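Local structure of acyl-CoA dehydrogenase domain protein Tcur3483 (Thermomonospora curvata, 6WY9) at residues Ala34-Tyr39 against Phe97-Arg102; Gly270-Leu275 against Glu338-Val343; Leu305-Leu310 against Lys333-Glu338. The protein binds FAD and, like other members of the acyl-CoA dehydrogenase family, probably oxidises CH-CH groups of its substrate. One frame throughout, in Å; residues are numbered along the deposited sequence.

How the interactions relate
The three contacts run from the N-terminal helical domain into the C-terminal one. Interaction 1 joins two helices of the first; interactions 2 and 3 share helix 326-350, which packs on helix 263-286 in one and helix 292-321 in the other. Arg274 bridges interactions 1 and 2, its NH2 lying 2.8 Å from Asp98 OD1 in a salt bridge. Interactions 2 and 3 have centres 8 Å apart, and His340 NE2 packs 3.4 Å from Met308 SD. Interaction 3 is nested in the chain loop that interaction 2 closes. All three lie away from the flavin site; in interaction 2 the His340 side chain is about 13 Å from the bound dihydroflavin.

Interaction 1. Residues Ala34-Tyr39 against Phe97-Arg102; sequences AELRAY and FDEVQR
Helical segments 34-39 and 97-102 lie nearest at Leu36 and Glu99, the short axes passing 9.8 Å apart and running in roughly the same direction at a crossing angle of -31°. Between the backbones the two side chains meet only at their roots, Leu36 CB lying 4.0 Å from Glu99 CB. The polar part of the contact lies to one side of this point and is carried by Arg37, Glu99 and Arg102.

Arg37 starts with CG anti to its carbonyl carbon and then bends at chi2 and chi3, which swings the guanidinium across to the other helix. There NH2 forms a salt bridge with Glu99 OE2 at 2.7 Å, a hydrogen bond bent to 132° at the hydrogen. OE2 receives it through its syn lone pair and lies almost in the guanidinium plane, so the carboxylate comes in at the edge with the two flat groups nearly coplanar. A second bond, from the same NH2 to Glu99 OE1, is weak, and the position of OE1 is less sure.

Over a face of the same guanidinium lies that of Arg102, a flat stack with centres 3.5 Å apart and planes only 4° from parallel. Arg102 gets there through a chain extended from CG to NE. Arg37 NE sits 3.2 Å from Arg102 CZ. Two like charges are thus held close, a cost that Glu99 at the edge of Arg37 probably offsets. Glu99 OE2 also pairs with Arg33, and Asp98 forms salt bridges with Arg33 and Arg274.

This is a salt bridge combined with an arginine-arginine stack at the margin of a helix pair, linking helices 26-41 and 90-103 of the all-helical N-terminal domain of the acyl-CoA dehydrogenase fold.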
ATOM      1  N   ALA A  34     -35.746   9.335 -12.007  1.00 48.58           N
ATOM      2  CA  ALA A  34     -36.946   8.501 -11.887  1.00 46.90           C
ATOM      3  C   ALA A  34     -37.553   8.173 -13.253  1.00 48.13           C
ATOM      4  O   ALA A  34     -38.093   7.070 -13.459  1.00 47.39           O
ATOM      5  CB  ALA A  34     -37.986   9.199 -10.993  1.00 44.42           C
ATOM      6  N   GLU A  35     -37.510   9.146 -14.175  1.00 46.91           N
ATOM      7  CA  GLU A  35     -37.904   8.919 -15.553  1.00 50.57           C
ATOM      8  C   GLU A  35     -37.059   7.819 -16.197  1.00 50.85           C
ATOM      9  O   GLU A  35     -37.587   6.944 -16.891  1.00 50.95           O
ATOM     10  CB  GLU A  35     -37.769  10.224 -16.350  1.00 53.15           C
ATOM     11  CG  GLU A  35     -37.911  10.023 -17.842  1.00 58.60           C
ATOM     12  CD  GLU A  35     -37.769  11.316 -18.653  1.00 63.36           C
ATOM     13  OE1 GLU A  35     -38.029  11.285 -19.866  1.00 66.11           O
ATOM     14  OE2 GLU A  35     -37.407  12.361 -18.085  1.00 64.73           O
ATOM     15  N   LEU A  36     -35.740   7.880 -16.026  1.00 50.20           N
ATOM     16  CA  LEU A  36     -34.896   6.906 -16.722  1.00 53.88           C
ATOM     17  C   LEU A  36     -35.092   5.493 -16.180  1.00 57.90           C
ATOM     18  O   LEU A  36     -34.960   4.528 -16.942  1.00 60.94           O
ATOM     19  CB  LEU A  36     -33.412   7.311 -16.669  1.00 52.14           C
ATOM     20  CG  LEU A  36     -32.999   8.496 -17.569  1.00 52.85           C
ATOM     21  CD1 LEU A  36     -31.674   9.118 -17.097  1.00 52.35           C
ATOM     22  CD2 LEU A  36     -32.914   8.088 -19.054  1.00 53.54           C
ATOM     23  N   ARG A  37     -35.428   5.338 -14.892  1.00 59.80           N
ATOM     24  CA  ARG A  37     -35.737   4.006 -14.369  1.00 61.39           C
ATOM     25  C   ARG A  37     -36.993   3.451 -15.016  1.00 62.21           C
ATOM     26  O   ARG A  37     -36.998   2.318 -15.509  1.00 63.25           O
ATOM     27  CB  ARG A  37     -35.919   4.038 -12.851  1.00 64.03           C
ATOM     28  CG  ARG A  37     -34.773   4.654 -12.087  1.00 64.41           C
ATOM     29  CD  ARG A  37     -33.776   3.638 -11.643  1.00 65.18           C
ATOM     30  NE  ARG A  37     -33.871   3.479 -10.225  1.00 64.17           N
ATOM     31  CZ  ARG A  37     -33.041   3.987  -9.312  1.00 61.20           C
ATOM     32  NH1 ARG A  37     -33.292   3.742  -8.048  1.00 59.30           N
ATOM     33  NH2 ARG A  37     -31.978   4.699  -9.642  1.00 59.87           N
ATOM     34  N   ALA A  38     -38.092   4.211 -14.982  1.00 60.49           N
ATOM     35  CA  ALA A  38     -39.281   3.779 -15.703  1.00 60.66           C
ATOM     36  C   ALA A  38     -38.923   3.369 -17.137  1.00 60.93           C
ATOM     37  O   ALA A  38     -39.342   2.307 -17.625  1.00 63.16           O
ATOM     38  CB  ALA A  38     -40.332   4.891 -15.683  1.00 60.69           C
ATOM     39  N   TYR A  39     -38.105   4.174 -17.817  1.00 56.90           N
ATOM     40  CA  TYR A  39     -37.832   3.909 -19.225  1.00 58.34           C
ATOM     41  C   TYR A  39     -37.058   2.601 -19.421  1.00 61.86           C
ATOM     42  O   TYR A  39     -37.458   1.740 -20.226  1.00 63.64           O
ATOM     43  CB  TYR A  39     -37.052   5.077 -19.824  1.00 56.58           C
ATOM     44  CG  TYR A  39     -36.535   4.811 -21.213  1.00 57.32           C
ATOM     45  CD1 TYR A  39     -37.404   4.760 -22.303  1.00 58.71           C
ATOM     46  CD2 TYR A  39     -35.177   4.644 -21.448  1.00 57.70           C
ATOM     47  CE1 TYR A  39     -36.921   4.534 -23.611  1.00 59.83           C
ATOM     48  CE2 TYR A  39     -34.680   4.421 -22.762  1.00 58.80           C
ATOM     49  CZ  TYR A  39     -35.561   4.359 -23.828  1.00 60.15           C
ATOM     50  OH  TYR A  39     -35.095   4.139 -25.117  1.00 61.09           O
ATOM     51  N   PHE A  97     -25.735   8.265 -17.676  1.00 54.65           N
ATOM     52  CA  PHE A  97     -24.768   7.156 -17.653  1.00 57.22           C
ATOM     53  C   PHE A  97     -24.941   6.279 -16.416  1.00 57.85           C
ATOM     54  O   PHE A  97     -24.812   5.046 -16.490  1.00 58.40           O
ATOM     55  CB  PHE A  97     -23.338   7.692 -17.720  1.00 61.19           C
ATOM     56  CG  PHE A  97     -23.055   8.499 -18.956  1.00 66.35           C
ATOM     57  CD1 PHE A  97     -23.764   8.272 -20.128  1.00 67.74           C
ATOM     58  CD2 PHE A  97     -22.082   9.497 -18.955  1.00 70.20           C
ATOM     59  CE1 PHE A  97     -23.505   9.029 -21.289  1.00 69.86           C
ATOM     60  CE2 PHE A  97     -21.833  10.254 -20.107  1.00 72.17           C
ATOM     61  CZ  PHE A  97     -22.544  10.011 -21.269  1.00 71.62           C
ATOM     62  N   ASP A  98     -25.219   6.887 -15.261  1.00 57.99           N
ATOM     63  CA  ASP A  98     -25.357   6.055 -14.065  1.00 58.51           C
ATOM     64  C   ASP A  98     -26.576   5.152 -14.177  1.00 56.78           C
ATOM     65  O   ASP A  98     -26.532   3.974 -13.788  1.00 56.61           O
ATOM     66  CB  ASP A  98     -25.420   6.916 -12.809  1.00 60.38           C
ATOM     67  CG  ASP A  98     -25.317   6.075 -11.536  1.00 66.43           C
ATOM     68  OD1 ASP A  98     -26.332   5.991 -10.812  1.00 67.64           O
ATOM     69  OD2 ASP A  98     -24.239   5.469 -11.277  1.00 69.62           O
ATOM     70  N   GLU A  99     -27.648   5.659 -14.776  1.00 55.44           N
ATOM     71  CA  GLU A  99     -28.875   4.879 -14.814  1.00 56.07           C
ATOM     72  C   GLU A  99     -28.812   3.771 -15.860  1.00 56.70           C
ATOM     73  O   GLU A  99     -29.351   2.686 -15.622  1.00 56.06           O
ATOM     74  CB  GLU A  99     -30.079   5.808 -15.043  1.00 53.67           C
ATOM     75  CG  GLU A  99     -30.434   6.641 -13.776  1.00 53.72           C
ATOM     76  CD  GLU A  99     -30.907   5.776 -12.608  1.00 55.23           C
ATOM     77  OE1 GLU A  99     -31.675   4.820 -12.844  1.00 55.99           O
ATOM     78  OE2 GLU A  99     -30.488   6.023 -11.452  1.00 56.28           O
ATOM     79  N   VAL A 100     -28.121   3.991 -16.987  1.00 60.14           N
ATOM     80  CA  VAL A 100     -27.964   2.913 -17.970  1.00 62.71           C
ATOM     81  C   VAL A 100     -27.171   1.752 -17.367  1.00 61.40           C
ATOM     82  O   VAL A 100     -27.545   0.582 -17.506  1.00 61.91           O
ATOM     83  CB  VAL A 100     -27.320   3.432 -19.279  1.00 67.75           C
ATOM     84  CG1 VAL A 100     -28.079   4.615 -19.814  1.00 67.28           C
ATOM     85  CG2 VAL A 100     -25.845   3.799 -19.110  1.00 70.29           C
ATOM     86  N   GLN A 101     -26.080   2.062 -16.668  1.00 60.05           N
ATOM     87  CA  GLN A 101     -25.320   1.011 -15.996  1.00 62.94           C
ATOM     88  C   GLN A 101     -26.168   0.294 -14.970  1.00 63.01           C
ATOM     89  O   GLN A 101     -26.150  -0.940 -14.877  1.00 63.77           O
ATOM     90  CB  GLN A 101     -24.090   1.602 -15.327  1.00 66.31           C
ATOM     91  CG  GLN A 101     -23.095   2.000 -16.350  1.00 69.48           C
ATOM     92  CD  GLN A 101     -21.940   2.731 -15.770  1.00 73.21           C
ATOM     93  OE1 GLN A 101     -22.035   3.922 -15.477  1.00 74.27           O
ATOM     94  NE2 GLN A 101     -20.821   2.034 -15.615  1.00 75.02           N
ATOM     95  N   ARG A 102     -26.907   1.060 -14.168  1.00 61.75           N
ATOM     96  CA  ARG A 102     -27.717   0.442 -13.135  1.00 64.88           C
ATOM     97  C   ARG A 102     -28.692  -0.555 -13.746  1.00 63.35           C
ATOM     98  O   ARG A 102     -28.897  -1.651 -13.205  1.00 65.80           O
ATOM     99  CB  ARG A 102     -28.453   1.527 -12.335  1.00 67.77           C
ATOM    100  CG  ARG A 102     -29.194   0.986 -11.119  1.00 75.73           C
ATOM    101  CD  ARG A 102     -30.104   2.030 -10.463  1.00 80.00           C
ATOM    102  NE  ARG A 102     -31.186   1.372  -9.727  1.00 86.60           N
ATOM    103  CZ  ARG A 102     -32.200   0.742 -10.321  1.00 90.66           C
ATOM    104  NH1 ARG A 102     -33.145   0.167  -9.587  1.00 92.22           N
ATOM    105  NH2 ARG A 102     -32.265   0.685 -11.660  1.00 91.95           N
TER

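Interaction 2. Residues Gly270-Leu275 against Glu338-Val343; sequences GRMIRL and ETHIDV
Met272 reaches across from helix 263-286 to Val343 and His340 on helix 326-350, and these three buried side chains make up the contact between segments 270-275 and 338-343. The backbones are nearest at Met272 and His340, whose CA atoms are 6.8 Å apart.

The methionine leaves its helix with CG anti to the carbonyl carbon and then bends at both chi2 and chi3, a folded shape that lays the terminal methyl beside Val343 instead of sending it straight across. Met272 CE lies 3.7 Å from Val343 CG1, the branch set anti to the valine backbone N (chi1 174°), and the two chains pass alongside with their ends running opposite ways. Nearer its root, Met272 CG lies 4.3 Å from His340 CB, a looser contact. Leu373 of helix 369-380 also packs on Met272, while His340 rests against Met308 of helix 292-321.

Between the two segments the touching atoms are all carbon. Cohesion therefore comes from van der Waals packing and burial of apolar surface, with the bent thioether chain lying against a branched neighbour, and the contact has no directional polar bond to fix its geometry.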
ATOM      1  N   GLY A 270     -18.933   5.603 -11.092  1.00 44.98           N
ATOM      2  CA  GLY A 270     -20.301   5.722 -10.623  1.00 47.00           C
ATOM      3  C   GLY A 270     -20.899   4.367 -10.291  1.00 48.04           C
ATOM      4  O   GLY A 270     -21.553   4.195  -9.260  1.00 46.21           O
ATOM      5  N   ARG A 271     -20.627   3.373 -11.136  1.00 49.28           N
ATOM      6  CA  ARG A 271     -21.148   2.032 -10.905  1.00 49.67           C
ATOM      7  C   ARG A 271     -20.560   1.401  -9.638  1.00 44.19           C
ATOM      8  O   ARG A 271     -21.270   0.731  -8.876  1.00 42.51           O
ATOM      9  CB  ARG A 271     -20.860   1.159 -12.126  1.00 54.43           C
ATOM     10  CG  ARG A 271     -21.422  -0.219 -11.947  1.00 58.96           C
ATOM     11  CD  ARG A 271     -21.592  -0.984 -13.234  1.00 64.92           C
ATOM     12  NE  ARG A 271     -22.188  -2.268 -12.903  1.00 69.92           N
ATOM     13  CZ  ARG A 271     -22.108  -3.363 -13.643  1.00 75.28           C
ATOM     14  NH1 ARG A 271     -21.457  -3.341 -14.795  1.00 77.56           N
ATOM     15  NH2 ARG A 271     -22.688  -4.476 -13.220  1.00 76.56           N
ATOM     16  N   MET A 272     -19.266   1.582  -9.396  1.00 41.06           N
ATOM     17  CA  MET A 272     -18.683   1.037  -8.167  1.00 40.51           C
ATOM     18  C   MET A 272     -19.222   1.723  -6.909  1.00 38.46           C
ATOM     19  O   MET A 272     -19.299   1.102  -5.829  1.00 37.89           O
ATOM     20  CB  MET A 272     -17.147   1.159  -8.194  1.00 43.21           C
ATOM     21  CG  MET A 272     -16.505   0.334  -9.307  1.00 46.18           C
ATOM     22  SD  MET A 272     -17.011  -1.391  -9.266  1.00 47.10           S
ATOM     23  CE  MET A 272     -16.708  -1.889  -7.551  1.00 46.44           C
ATOM     24  N   ILE A 273     -19.563   3.000  -7.005  1.00 37.51           N
ATOM     25  CA  ILE A 273     -20.193   3.671  -5.865  1.00 38.87           C
ATOM     26  C   ILE A 273     -21.536   3.019  -5.549  1.00 39.47           C
ATOM     27  O   ILE A 273     -21.852   2.713  -4.383  1.00 37.59           O
ATOM     28  CB  ILE A 273     -20.342   5.177  -6.154  1.00 40.12           C
ATOM     29  CG1 ILE A 273     -18.967   5.855  -6.119  1.00 42.31           C
ATOM     30  CG2 ILE A 273     -21.286   5.853  -5.125  1.00 39.77           C
ATOM     31  CD1 ILE A 273     -18.975   7.326  -6.601  1.00 44.36           C
ATOM     32  N   ARG A 274     -22.343   2.771  -6.586  1.00 41.51           N
ATOM     33  CA  ARG A 274     -23.633   2.098  -6.378  1.00 46.73           C
ATOM     34  C   ARG A 274     -23.463   0.709  -5.747  1.00 41.91           C
ATOM     35  O   ARG A 274     -24.245   0.309  -4.867  1.00 39.03           O
ATOM     36  CB  ARG A 274     -24.400   1.981  -7.704  1.00 58.56           C
ATOM     37  CG  ARG A 274     -24.806   3.306  -8.331  1.00 74.16           C
ATOM     38  CD  ARG A 274     -25.535   4.205  -7.340  1.00 88.75           C
ATOM     39  NE  ARG A 274     -26.380   5.219  -7.973  1.00102.94           N
ATOM     40  CZ  ARG A 274     -27.651   5.027  -8.334  1.00113.48           C
ATOM     41  NH1 ARG A 274     -28.243   3.853  -8.148  1.00116.22           N
ATOM     42  NH2 ARG A 274     -28.333   6.014  -8.889  1.00118.30           N
ATOM     43  N   LEU A 275     -22.505  -0.066  -6.243  1.00 39.26           N
ATOM     44  CA  LEU A 275     -22.264  -1.388  -5.699  1.00 39.50           C
ATOM     45  C   LEU A 275     -21.788  -1.315  -4.243  1.00 37.88           C
ATOM     46  O   LEU A 275     -22.186  -2.142  -3.427  1.00 38.55           O
ATOM     47  CB  LEU A 275     -21.246  -2.126  -6.579  1.00 40.91           C
ATOM     48  CG  LEU A 275     -21.917  -2.609  -7.880  1.00 43.86           C
ATOM     49  CD1 LEU A 275     -20.902  -3.098  -8.955  1.00 43.79           C
ATOM     50  CD2 LEU A 275     -23.007  -3.697  -7.607  1.00 45.63           C
ATOM     51  N   GLU A 338      -7.193   2.435 -10.481  1.00 34.91           N
ATOM     52  CA  GLU A 338      -6.667   1.632  -9.378  1.00 34.50           C
ATOM     53  C   GLU A 338      -7.645   1.585  -8.207  1.00 35.16           C
ATOM     54  O   GLU A 338      -7.743   0.559  -7.506  1.00 34.49           O
ATOM     55  CB  GLU A 338      -5.273   2.154  -8.947  1.00 33.51           C
ATOM     56  CG  GLU A 338      -4.272   1.896 -10.142  1.00 35.33           C
ATOM     57  CD  GLU A 338      -2.952   2.602  -9.986  1.00 38.54           C
ATOM     58  OE1 GLU A 338      -2.745   3.296  -8.961  1.00 37.98           O
ATOM     59  OE2 GLU A 338      -2.154   2.527 -10.932  1.00 38.14           O
ATOM     60  N   THR A 339      -8.384   2.674  -7.988  1.00 33.98           N
ATOM     61  CA  THR A 339      -9.418   2.657  -6.961  1.00 32.80           C
ATOM     62  C   THR A 339     -10.538   1.667  -7.300  1.00 33.39           C
ATOM     63  O   THR A 339     -11.036   0.981  -6.407  1.00 32.70           O
ATOM     64  CB  THR A 339      -9.967   4.070  -6.756  1.00 35.75           C
ATOM     65  OG1 THR A 339      -8.914   4.907  -6.260  1.00 36.68           O
ATOM     66  CG2 THR A 339     -11.126   4.089  -5.734  1.00 36.42           C
ATOM     67  N   HIS A 340     -10.943   1.551  -8.576  1.00 32.89           N
ATOM     68  CA  HIS A 340     -11.961   0.537  -8.890  1.00 35.20           C
ATOM     69  C   HIS A 340     -11.511  -0.859  -8.464  1.00 34.51           C
ATOM     70  O   HIS A 340     -12.312  -1.640  -7.923  1.00 34.36           O
ATOM     71  CB  HIS A 340     -12.307   0.504 -10.381  1.00 35.12           C
ATOM     72  CG  HIS A 340     -12.750   1.823 -10.925  1.00 37.15           C
ATOM     73  ND1 HIS A 340     -12.874   2.066 -12.276  1.00 40.75           N
ATOM     74  CD2 HIS A 340     -13.082   2.980 -10.300  1.00 38.25           C
ATOM     75  CE1 HIS A 340     -13.254   3.322 -12.464  1.00 41.20           C
ATOM     76  NE2 HIS A 340     -13.375   3.902 -11.279  1.00 38.45           N
ATOM     77  N   ILE A 341     -10.235  -1.198  -8.714  1.00 34.50           N
ATOM     78  CA  ILE A 341      -9.709  -2.506  -8.313  1.00 35.96           C
ATOM     79  C   ILE A 341      -9.654  -2.637  -6.785  1.00 35.79           C
ATOM     80  O   ILE A 341      -9.968  -3.697  -6.228  1.00 35.74           O
ATOM     81  CB  ILE A 341      -8.318  -2.746  -8.932  1.00 37.22           C
ATOM     82  CG1 ILE A 341      -8.401  -2.987 -10.437  1.00 41.89           C
ATOM     83  CG2 ILE A 341      -7.654  -4.014  -8.323  1.00 37.82           C
ATOM     84  CD1 ILE A 341      -6.987  -2.884 -11.069  1.00 43.12           C
ATOM     85  N   ASP A 342      -9.160  -1.607  -6.095  1.00 36.36           N
ATOM     86  CA  ASP A 342      -9.152  -1.638  -4.622  1.00 37.80           C
ATOM     87  C   ASP A 342     -10.564  -1.898  -4.067  1.00 35.22           C
ATOM     88  O   ASP A 342     -10.772  -2.763  -3.207  1.00 34.01           O
ATOM     89  CB  ASP A 342      -8.593  -0.293  -4.129  1.00 40.36           C
ATOM     90  CG  ASP A 342      -8.442  -0.210  -2.615  1.00 42.17           C
ATOM     91  OD1 ASP A 342      -8.663  -1.198  -1.866  1.00 41.91           O
ATOM     92  OD2 ASP A 342      -8.114   0.914  -2.179  1.00 42.79           O
ATOM     93  N   VAL A 343     -11.559  -1.181  -4.587  1.00 34.87           N
ATOM     94  CA  VAL A 343     -12.928  -1.375  -4.118  1.00 35.33           C
ATOM     95  C   VAL A 343     -13.444  -2.787  -4.470  1.00 36.30           C
ATOM     96  O   VAL A 343     -14.122  -3.455  -3.659  1.00 35.64           O
ATOM     97  CB  VAL A 343     -13.807  -0.256  -4.710  1.00 36.42           C
ATOM     98  CG1 VAL A 343     -15.308  -0.492  -4.383  1.00 36.98           C
ATOM     99  CG2 VAL A 343     -13.346   1.113  -4.166  1.00 34.35           C
TER

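Interaction 3. Residues Leu305-Leu310 against Lys333-Glu338; sequences LEAMRL and KAYGTE
Tyr335 points from segment 333-338 at the backbone of segment 305-310, and its ring meets Ala307 and Met308 along one side. CB is directed toward the other helix, and CG stands anti to the backbone N (chi1 174°), which carries the ring outward to these two residues. Tyr335 CD2 comes within 4.1 Å of Met308 CA. Next along that side, CE2 meets Met308 N at 3.5 Å, the nitrogen lying at the ring edge and close to its plane, and also packs 3.8 Å from Met308 CB. CZ is near the methyl of Ala307, and at the tip Tyr335 OH lies 3.7 Å from Ala307 CB. The hydroxyl is hydrogen-bonded to Lys304 O, just before the segment, so the buried polar end is satisfied by the helix it abuts.

Beside the ring, Gly336 brings the backbones close: its CA is 5.6 Å from Met308 CA and 4.1 Å from Met308 CG. Further out, Met308 SD packs by His340 and the bend at chi3 carries CE away from segment 333-338. An aromatic side chain of a neighbouring subunit also packs on Tyr335.

The two segments run antiparallel but oblique, with a crossing angle of -139°. Successive in the chain, helices 292-321 and 326-350 form a helical hairpin, in keeping with the antiparallel helical bundle of the C-terminal domain in acyl-CoA dehydrogenases.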
ATOM      1  N   LEU A 305     -13.375   6.392  -2.786  1.00 36.92           N
ATOM      2  CA  LEU A 305     -14.447   6.684  -3.734  1.00 36.52           C
ATOM      3  C   LEU A 305     -14.843   8.139  -3.707  1.00 36.40           C
ATOM      4  O   LEU A 305     -15.243   8.672  -4.747  1.00 35.28           O
ATOM      5  CB  LEU A 305     -15.706   5.827  -3.470  1.00 36.45           C
ATOM      6  CG  LEU A 305     -15.528   4.350  -3.909  1.00 35.50           C
ATOM      7  CD1 LEU A 305     -16.680   3.491  -3.283  1.00 35.75           C
ATOM      8  CD2 LEU A 305     -15.487   4.178  -5.459  1.00 35.08           C
ATOM      9  N   GLU A 306     -14.828   8.784  -2.528  1.00 35.95           N
ATOM     10  CA  GLU A 306     -15.136  10.206  -2.506  1.00 37.60           C
ATOM     11  C   GLU A 306     -14.102  10.997  -3.310  1.00 36.69           C
ATOM     12  O   GLU A 306     -14.471  11.839  -4.127  1.00 38.01           O
ATOM     13  CB  GLU A 306     -15.218  10.759  -1.087  1.00 40.18           C
ATOM     14  CG  GLU A 306     -15.417  12.252  -1.153  1.00 47.47           C
ATOM     15  CD  GLU A 306     -15.498  12.930   0.203  1.00 52.14           C
ATOM     16  OE1 GLU A 306     -16.194  12.396   1.091  1.00 51.77           O
ATOM     17  OE2 GLU A 306     -14.860  14.001   0.365  1.00 54.80           O
ATOM     18  N   ALA A 307     -12.812  10.741  -3.094  1.00 35.86           N
ATOM     19  CA  ALA A 307     -11.793  11.457  -3.866  1.00 39.03           C
ATOM     20  C   ALA A 307     -11.961  11.196  -5.366  1.00 37.74           C
ATOM     21  O   ALA A 307     -11.909  12.128  -6.174  1.00 38.25           O
ATOM     22  CB  ALA A 307     -10.380  11.047  -3.411  1.00 37.53           C
ATOM     23  N   MET A 308     -12.199   9.928  -5.739  1.00 34.88           N
ATOM     24  CA  MET A 308     -12.377   9.570  -7.153  1.00 36.01           C
ATOM     25  C   MET A 308     -13.515  10.332  -7.790  1.00 38.17           C
ATOM     26  O   MET A 308     -13.381  10.900  -8.877  1.00 39.68           O
ATOM     27  CB  MET A 308     -12.635   8.051  -7.284  1.00 34.89           C
ATOM     28  CG  MET A 308     -13.009   7.631  -8.755  1.00 37.89           C
ATOM     29  SD  MET A 308     -13.892   6.049  -8.738  1.00 40.83           S
ATOM     30  CE  MET A 308     -15.541   6.578  -8.238  1.00 39.27           C
ATOM     31  N   ARG A 309     -14.662  10.360  -7.131  1.00 40.47           N
ATOM     32  CA  ARG A 309     -15.800  10.959  -7.797  1.00 43.42           C
ATOM     33  C   ARG A 309     -15.617  12.460  -7.921  1.00 42.45           C
ATOM     34  O   ARG A 309     -16.051  13.072  -8.912  1.00 41.80           O
ATOM     35  CB  ARG A 309     -17.075  10.609  -7.031  1.00 48.38           C
ATOM     36  CG  ARG A 309     -17.314  11.448  -5.784  1.00 55.37           C
ATOM     37  CD  ARG A 309     -18.519  10.937  -4.939  1.00 61.06           C
ATOM     38  NE  ARG A 309     -19.773  11.000  -5.679  1.00 66.71           N
ATOM     39  CZ  ARG A 309     -20.907  10.391  -5.321  1.00 71.05           C
ATOM     40  NH1 ARG A 309     -21.992  10.514  -6.070  1.00 75.17           N
ATOM     41  NH2 ARG A 309     -20.964   9.664  -4.219  1.00 68.91           N
ATOM     42  N   LEU A 310     -14.951  13.074  -6.933  1.00 40.20           N
ATOM     43  CA  LEU A 310     -14.715  14.512  -7.006  1.00 41.52           C
ATOM     44  C   LEU A 310     -13.663  14.842  -8.061  1.00 40.76           C
ATOM     45  O   LEU A 310     -13.820  15.807  -8.825  1.00 42.10           O
ATOM     46  CB  LEU A 310     -14.302  15.035  -5.632  1.00 42.15           C
ATOM     47  CG  LEU A 310     -15.413  15.091  -4.586  1.00 43.10           C
ATOM     48  CD1 LEU A 310     -14.811  15.365  -3.219  1.00 43.78           C
ATOM     49  CD2 LEU A 310     -16.403  16.145  -4.926  1.00 45.69           C
ATOM     50  N   LYS A 333      -7.112   9.443 -14.188  1.00 40.15           N
ATOM     51  CA  LYS A 333      -7.380   8.108 -14.728  1.00 40.68           C
ATOM     52  C   LYS A 333      -6.607   7.045 -13.957  1.00 40.20           C
ATOM     53  O   LYS A 333      -7.144   5.969 -13.641  1.00 40.69           O
ATOM     54  CB  LYS A 333      -7.050   8.100 -16.228  1.00 42.50           C
ATOM     55  CG  LYS A 333      -7.401   6.834 -17.021  1.00 44.47           C
ATOM     56  CD  LYS A 333      -6.373   5.729 -16.782  1.00 43.86           C
ATOM     57  CE  LYS A 333      -6.533   4.588 -17.809  1.00 44.65           C
ATOM     58  NZ  LYS A 333      -5.574   3.461 -17.503  1.00 43.30           N
ATOM     59  N   ALA A 334      -5.333   7.286 -13.645  1.00 37.28           N
ATOM     60  CA  ALA A 334      -4.628   6.216 -12.941  1.00 35.82           C
ATOM     61  C   ALA A 334      -5.212   6.016 -11.541  1.00 35.58           C
ATOM     62  O   ALA A 334      -5.411   4.873 -11.090  1.00 34.64           O
ATOM     63  CB  ALA A 334      -3.121   6.507 -12.876  1.00 35.70           C
ATOM     64  N   TYR A 335      -5.496   7.114 -10.832  1.00 35.82           N
ATOM     65  CA  TYR A 335      -6.088   6.983  -9.500  1.00 35.42           C
ATOM     66  C   TYR A 335      -7.445   6.267  -9.571  1.00 35.03           C
ATOM     67  O   TYR A 335      -7.705   5.320  -8.803  1.00 34.18           O
ATOM     68  CB  TYR A 335      -6.262   8.368  -8.840  1.00 36.15           C
ATOM     69  CG  TYR A 335      -7.008   8.212  -7.521  1.00 36.67           C
ATOM     70  CD1 TYR A 335      -6.382   7.592  -6.437  1.00 35.60           C
ATOM     71  CD2 TYR A 335      -8.357   8.602  -7.395  1.00 36.53           C
ATOM     72  CE1 TYR A 335      -7.069   7.401  -5.227  1.00 36.39           C
ATOM     73  CE2 TYR A 335      -9.045   8.412  -6.199  1.00 37.16           C
ATOM     74  CZ  TYR A 335      -8.408   7.797  -5.124  1.00 36.36           C
ATOM     75  OH  TYR A 335      -9.101   7.589  -3.929  1.00 34.61           O
ATOM     76  N   GLY A 336      -8.308   6.682 -10.512  1.00 34.84           N
ATOM     77  CA  GLY A 336      -9.658   6.111 -10.550  1.00 36.15           C
ATOM     78  C   GLY A 336      -9.660   4.625 -10.872  1.00 37.45           C
ATOM     79  O   GLY A 336     -10.272   3.819 -10.159  1.00 37.21           O
ATOM     80  N   THR A 337      -8.919   4.222 -11.923  1.00 38.31           N
ATOM     81  CA  THR A 337      -8.879   2.794 -12.279  1.00 35.63           C
ATOM     82  C   THR A 337      -8.218   1.930 -11.181  1.00 36.23           C
ATOM     83  O   THR A 337      -8.661   0.792 -10.926  1.00 35.66           O
ATOM     84  CB  THR A 337      -8.184   2.589 -13.648  1.00 34.56           C
ATOM     85  OG1 THR A 337      -6.835   3.088 -13.602  1.00 34.08           O
ATOM     86  CG2 THR A 337      -8.958   3.328 -14.746  1.00 34.15           C
ATOM     87  N   GLU A 338      -7.193   2.435 -10.481  1.00 34.91           N
ATOM     88  CA  GLU A 338      -6.667   1.632  -9.378  1.00 34.50           C
ATOM     89  C   GLU A 338      -7.645   1.585  -8.207  1.00 35.16           C
ATOM     90  O   GLU A 338      -7.743   0.559  -7.506  1.00 34.49           O
ATOM     91  CB  GLU A 338      -5.273   2.154  -8.947  1.00 33.51           C
ATOM     92  CG  GLU A 338      -4.272   1.896 -10.142  1.00 35.33           C
ATOM     93  CD  GLU A 338      -2.952   2.602  -9.986  1.00 38.54           C
ATOM     94  OE1 GLU A 338      -2.745   3.296  -8.961  1.00 37.98           O
ATOM     95  OE2 GLU A 338      -2.154   2.527 -10.932  1.00 38.14           O
TER